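Local atomic coordinates of protein FkbI (Streptomyces hygroscopicus, PDB entry 1R2J), a protein that binds FAD and probably acts as an acyl-ACP dehydrogenase in making the methoxymalonyl extender unit of the polyketide immunosuppressant FK520. Residues A[34-48]-A[92-104]. Sequence-based numbering, arbitrary orientation.
Sequences GADGLLCAEVAAEHG and GQRATFLKELTSG
His47 lies against Leu98 on helix 91-100 of the all-helical N-terminal domain of the acyl-CoA dehydrogenase fold, where the chain following helix 27-35 runs along one side of that helix and past its C-terminal end. Leu98 CD1 sits over one face of the imidazole in a CH-pi contact, 3.7 Å from the ring centroid. With CG of His47 anti to its carbonyl carbon (chi1 -58°), the ring reaches back along the helix to the bent aliphatic chain of Arg94, whose CD lies 3.7 Å from His47 NE2. On the inner side Val43 splits its branches: CG2 meets Leu98 CD2, while CG1 meets Thr102 CG2 tip to tip at 4.1 Å. Cys40 SG packs on Leu101 CB, and helix 69-88 backs Val43, Leu98 and Leu101. The solvent side is looser, and part of it is joined through water. One water joins His47 ND1 to the carbonyls of Arg94 and Ala95; another bridges Gly48 O and Thr102 O. Replacing His47 by an alanine would probably leave the Leu98 methyl without its ring and the first water without its ND1 partner. Nearby, Thr102 OG1 lies 3.1 Å from His47 O, in a weak hydrogen bond whose single proton could instead go to Gly48 O or to the carbonyls of Leu98 and Lys99.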
# COMPACT_ATOMS: atom_id res chain seq x y z
N GLY A 34 4.91 -14.23 2.66
CA GLY A 34 3.63 -14.55 2.06
C GLY A 34 3.13 -15.90 2.56
O GLY A 34 1.96 -16.06 2.93
N ALA A 35 4.04 -16.87 2.58
CA ALA A 35 3.73 -18.22 3.04
C ALA A 35 3.40 -18.23 4.54
O ALA A 35 2.70 -19.11 5.01
CB ALA A 35 4.89 -19.16 2.74
N ASP A 36 3.92 -17.25 5.28
CA ASP A 36 3.64 -17.18 6.71
C ASP A 36 2.29 -16.50 6.95
O ASP A 36 1.85 -16.39 8.09
CB ASP A 36 4.71 -16.38 7.47
CG ASP A 36 6.05 -17.11 7.54
OD1 ASP A 36 6.06 -18.36 7.56
OD2 ASP A 36 7.09 -16.41 7.61
N GLY A 37 1.65 -16.02 5.89
CA GLY A 37 0.37 -15.35 6.03
C GLY A 37 0.51 -13.87 6.36
O GLY A 37 -0.49 -13.15 6.48
N LEU A 38 1.74 -13.40 6.52
CA LEU A 38 1.97 -12.00 6.81
C LEU A 38 1.78 -11.31 5.46
O LEU A 38 1.75 -11.99 4.44
CB LEU A 38 3.39 -11.80 7.35
CG LEU A 38 3.75 -12.71 8.53
CD1 LEU A 38 5.26 -12.66 8.76
CD2 LEU A 38 2.98 -12.29 9.78
N LEU A 39 1.64 -9.99 5.43
CA LEU A 39 1.41 -9.32 4.15
C LEU A 39 -0.01 -9.61 3.68
O LEU A 39 -0.52 -8.97 2.77
CB LEU A 39 2.39 -9.81 3.07
CG LEU A 39 3.84 -9.32 3.08
CD1 LEU A 39 4.49 -9.56 4.43
CD2 LEU A 39 4.59 -10.05 1.99
N CYS A 40 -0.63 -10.58 4.35
CA CYS A 40 -1.98 -11.05 4.07
C CYS A 40 -2.73 -11.33 5.37
O CYS A 40 -3.79 -11.97 5.34
CB CYS A 40 -1.89 -12.39 3.34
SG CYS A 40 -2.57 -12.44 1.72
N ALA A 41 -2.17 -10.88 6.48
CA ALA A 41 -2.72 -11.14 7.81
C ALA A 41 -4.23 -11.18 8.02
O ALA A 41 -4.70 -11.97 8.84
CB ALA A 41 -2.08 -10.19 8.82
N GLU A 42 -5.00 -10.37 7.30
CA GLU A 42 -6.44 -10.35 7.49
C GLU A 42 -7.21 -11.48 6.82
O GLU A 42 -8.41 -11.64 7.04
CB GLU A 42 -7.01 -8.99 7.06
CG GLU A 42 -6.73 -7.88 8.06
CD GLU A 42 -7.14 -6.51 7.56
OE1 GLU A 42 -8.27 -6.37 7.04
OE2 GLU A 42 -6.34 -5.56 7.71
N VAL A 43 -6.52 -12.28 6.01
CA VAL A 43 -7.17 -13.40 5.34
C VAL A 43 -7.63 -14.42 6.38
O VAL A 43 -6.88 -14.77 7.30
CB VAL A 43 -6.23 -14.07 4.31
CG1 VAL A 43 -6.83 -15.38 3.81
CG2 VAL A 43 -6.01 -13.12 3.15
N ALA A 44 -8.88 -14.86 6.24
CA ALA A 44 -9.49 -15.83 7.14
C ALA A 44 -8.68 -17.12 7.25
O ALA A 44 -7.98 -17.50 6.30
CB ALA A 44 -10.91 -16.14 6.69
N ALA A 45 -8.77 -17.77 8.40
CA ALA A 45 -8.04 -19.02 8.63
C ALA A 45 -8.49 -20.13 7.69
O ALA A 45 -7.70 -21.01 7.33
CB ALA A 45 -8.22 -19.46 10.08
N GLU A 46 -9.76 -20.09 7.29
CA GLU A 46 -10.32 -21.09 6.39
C GLU A 46 -9.54 -21.18 5.08
O GLU A 46 -9.60 -22.19 4.38
CB GLU A 46 -11.78 -20.76 6.09
CG GLU A 46 -12.70 -20.90 7.30
CD GLU A 46 -14.12 -20.49 7.00
OE1 GLU A 46 -14.99 -20.65 7.88
OE2 GLU A 46 -14.38 -20.00 5.88
N HIS A 47 -8.81 -20.12 4.75
CA HIS A 47 -8.03 -20.09 3.52
C HIS A 47 -6.55 -20.13 3.86
O HIS A 47 -5.69 -19.83 3.02
CB HIS A 47 -8.37 -18.84 2.71
CG HIS A 47 -9.82 -18.72 2.36
ND1 HIS A 47 -10.44 -19.55 1.44
CD2 HIS A 47 -10.79 -17.89 2.83
CE1 HIS A 47 -11.72 -19.23 1.36
NE2 HIS A 47 -11.96 -18.23 2.19
N GLY A 48 -6.25 -20.51 5.10
CA GLY A 48 -4.87 -20.58 5.53
C GLY A 48 -4.33 -19.24 5.97
O GLY A 48 -3.12 -19.08 6.14
N GLY A 92 -15.57 -20.68 -4.92
CA GLY A 92 -14.45 -21.36 -5.54
C GLY A 92 -13.28 -20.45 -5.81
O GLY A 92 -12.12 -20.85 -5.70
N GLN A 93 -13.58 -19.21 -6.18
CA GLN A 93 -12.55 -18.22 -6.47
C GLN A 93 -11.79 -17.82 -5.22
O GLN A 93 -10.56 -17.81 -5.21
CB GLN A 93 -13.18 -16.99 -7.13
CG GLN A 93 -13.38 -17.17 -8.62
CD GLN A 93 -14.26 -16.11 -9.24
OE1 GLN A 93 -14.28 -15.94 -10.46
NE2 GLN A 93 -15.01 -15.39 -8.40
N ARG A 94 -12.52 -17.51 -4.16
CA ARG A 94 -11.87 -17.14 -2.91
C ARG A 94 -11.06 -18.32 -2.37
O ARG A 94 -9.95 -18.14 -1.86
CB ARG A 94 -12.90 -16.70 -1.87
CG ARG A 94 -13.82 -17.82 -1.38
CD ARG A 94 -14.63 -17.37 -0.17
NE ARG A 94 -15.46 -16.19 -0.46
CZ ARG A 94 -16.73 -16.24 -0.84
NH1 ARG A 94 -17.34 -17.41 -1.00
NH2 ARG A 94 -17.40 -15.12 -1.06
N ALA A 95 -11.62 -19.52 -2.50
CA ALA A 95 -10.96 -20.73 -2.01
C ALA A 95 -9.65 -21.04 -2.72
O ALA A 95 -8.71 -21.55 -2.12
CB ALA A 95 -11.92 -21.92 -2.14
N THR A 96 -9.58 -20.71 -4.01
CA THR A 96 -8.37 -20.98 -4.78
C THR A 96 -7.29 -19.90 -4.63
O THR A 96 -6.15 -20.20 -4.28
CB THR A 96 -8.71 -21.13 -6.28
OG1 THR A 96 -9.73 -22.12 -6.45
CG2 THR A 96 -7.48 -21.55 -7.07
N PHE A 97 -7.66 -18.66 -4.90
CA PHE A 97 -6.72 -17.55 -4.83
C PHE A 97 -6.21 -17.19 -3.44
O PHE A 97 -5.01 -16.97 -3.26
CB PHE A 97 -7.33 -16.32 -5.49
CG PHE A 97 -7.67 -16.53 -6.94
CD1 PHE A 97 -6.68 -16.86 -7.86
CD2 PHE A 97 -8.98 -16.39 -7.39
CE1 PHE A 97 -6.99 -17.05 -9.20
CE2 PHE A 97 -9.30 -16.58 -8.74
CZ PHE A 97 -8.30 -16.91 -9.64
N LEU A 98 -7.10 -17.14 -2.46
CA LEU A 98 -6.69 -16.79 -1.11
C LEU A 98 -5.66 -17.76 -0.52
O LEU A 98 -4.74 -17.33 0.19
CB LEU A 98 -7.91 -16.67 -0.19
CG LEU A 98 -8.82 -15.47 -0.46
CD1 LEU A 98 -10.06 -15.55 0.42
CD2 LEU A 98 -8.08 -14.17 -0.19
N LYS A 99 -5.80 -19.05 -0.81
CA LYS A 99 -4.87 -20.04 -0.28
C LYS A 99 -3.48 -19.87 -0.90
O LYS A 99 -2.47 -20.11 -0.24
CB LYS A 99 -5.38 -21.46 -0.55
CG LYS A 99 -5.10 -21.95 -1.97
CD LYS A 99 -3.92 -22.91 -2.02
CE LYS A 99 -4.15 -24.19 -1.20
NZ LYS A 99 -3.01 -25.14 -1.24
N GLU A 100 -3.44 -19.45 -2.16
CA GLU A 100 -2.16 -19.24 -2.81
C GLU A 100 -1.46 -17.99 -2.27
O GLU A 100 -0.23 -17.95 -2.21
CB GLU A 100 -2.35 -19.11 -4.33
CG GLU A 100 -2.92 -20.36 -4.97
CD GLU A 100 -2.72 -20.40 -6.47
OE1 GLU A 100 -3.40 -21.19 -7.15
OE2 GLU A 100 -1.87 -19.62 -6.97
N LEU A 101 -2.23 -16.99 -1.88
CA LEU A 101 -1.66 -15.75 -1.35
C LEU A 101 -1.19 -15.91 0.09
O LEU A 101 -0.72 -14.94 0.72
CB LEU A 101 -2.69 -14.61 -1.42
CG LEU A 101 -3.20 -14.21 -2.81
CD1 LEU A 101 -4.18 -13.06 -2.68
CD2 LEU A 101 -2.03 -13.81 -3.69
N THR A 102 -1.30 -17.12 0.62
CA THR A 102 -0.88 -17.39 1.98
C THR A 102 -0.16 -18.77 2.01
O THR A 102 -0.17 -19.46 3.02
CB THR A 102 -2.09 -17.41 2.94
OG1 THR A 102 -2.86 -18.59 2.69
CG2 THR A 102 -2.94 -16.20 2.74
N SER A 103 0.43 -19.13 0.86
CA SER A 103 1.22 -20.31 0.67
C SER A 103 2.46 -19.82 -0.12
O SER A 103 3.18 -20.65 -0.71
CB SER A 103 0.55 -21.36 -0.22
OG SER A 103 -0.64 -21.81 0.34
N GLY A 104 2.59 -18.49 -0.23
CA GLY A 104 3.73 -17.85 -0.87
C GLY A 104 3.66 -17.71 -2.38
O GLY A 104 2.66 -17.24 -2.93
O HOH W 1 -8.11 -20.03 -0.06
O HOH W 2 -1.47 -21.36 4.53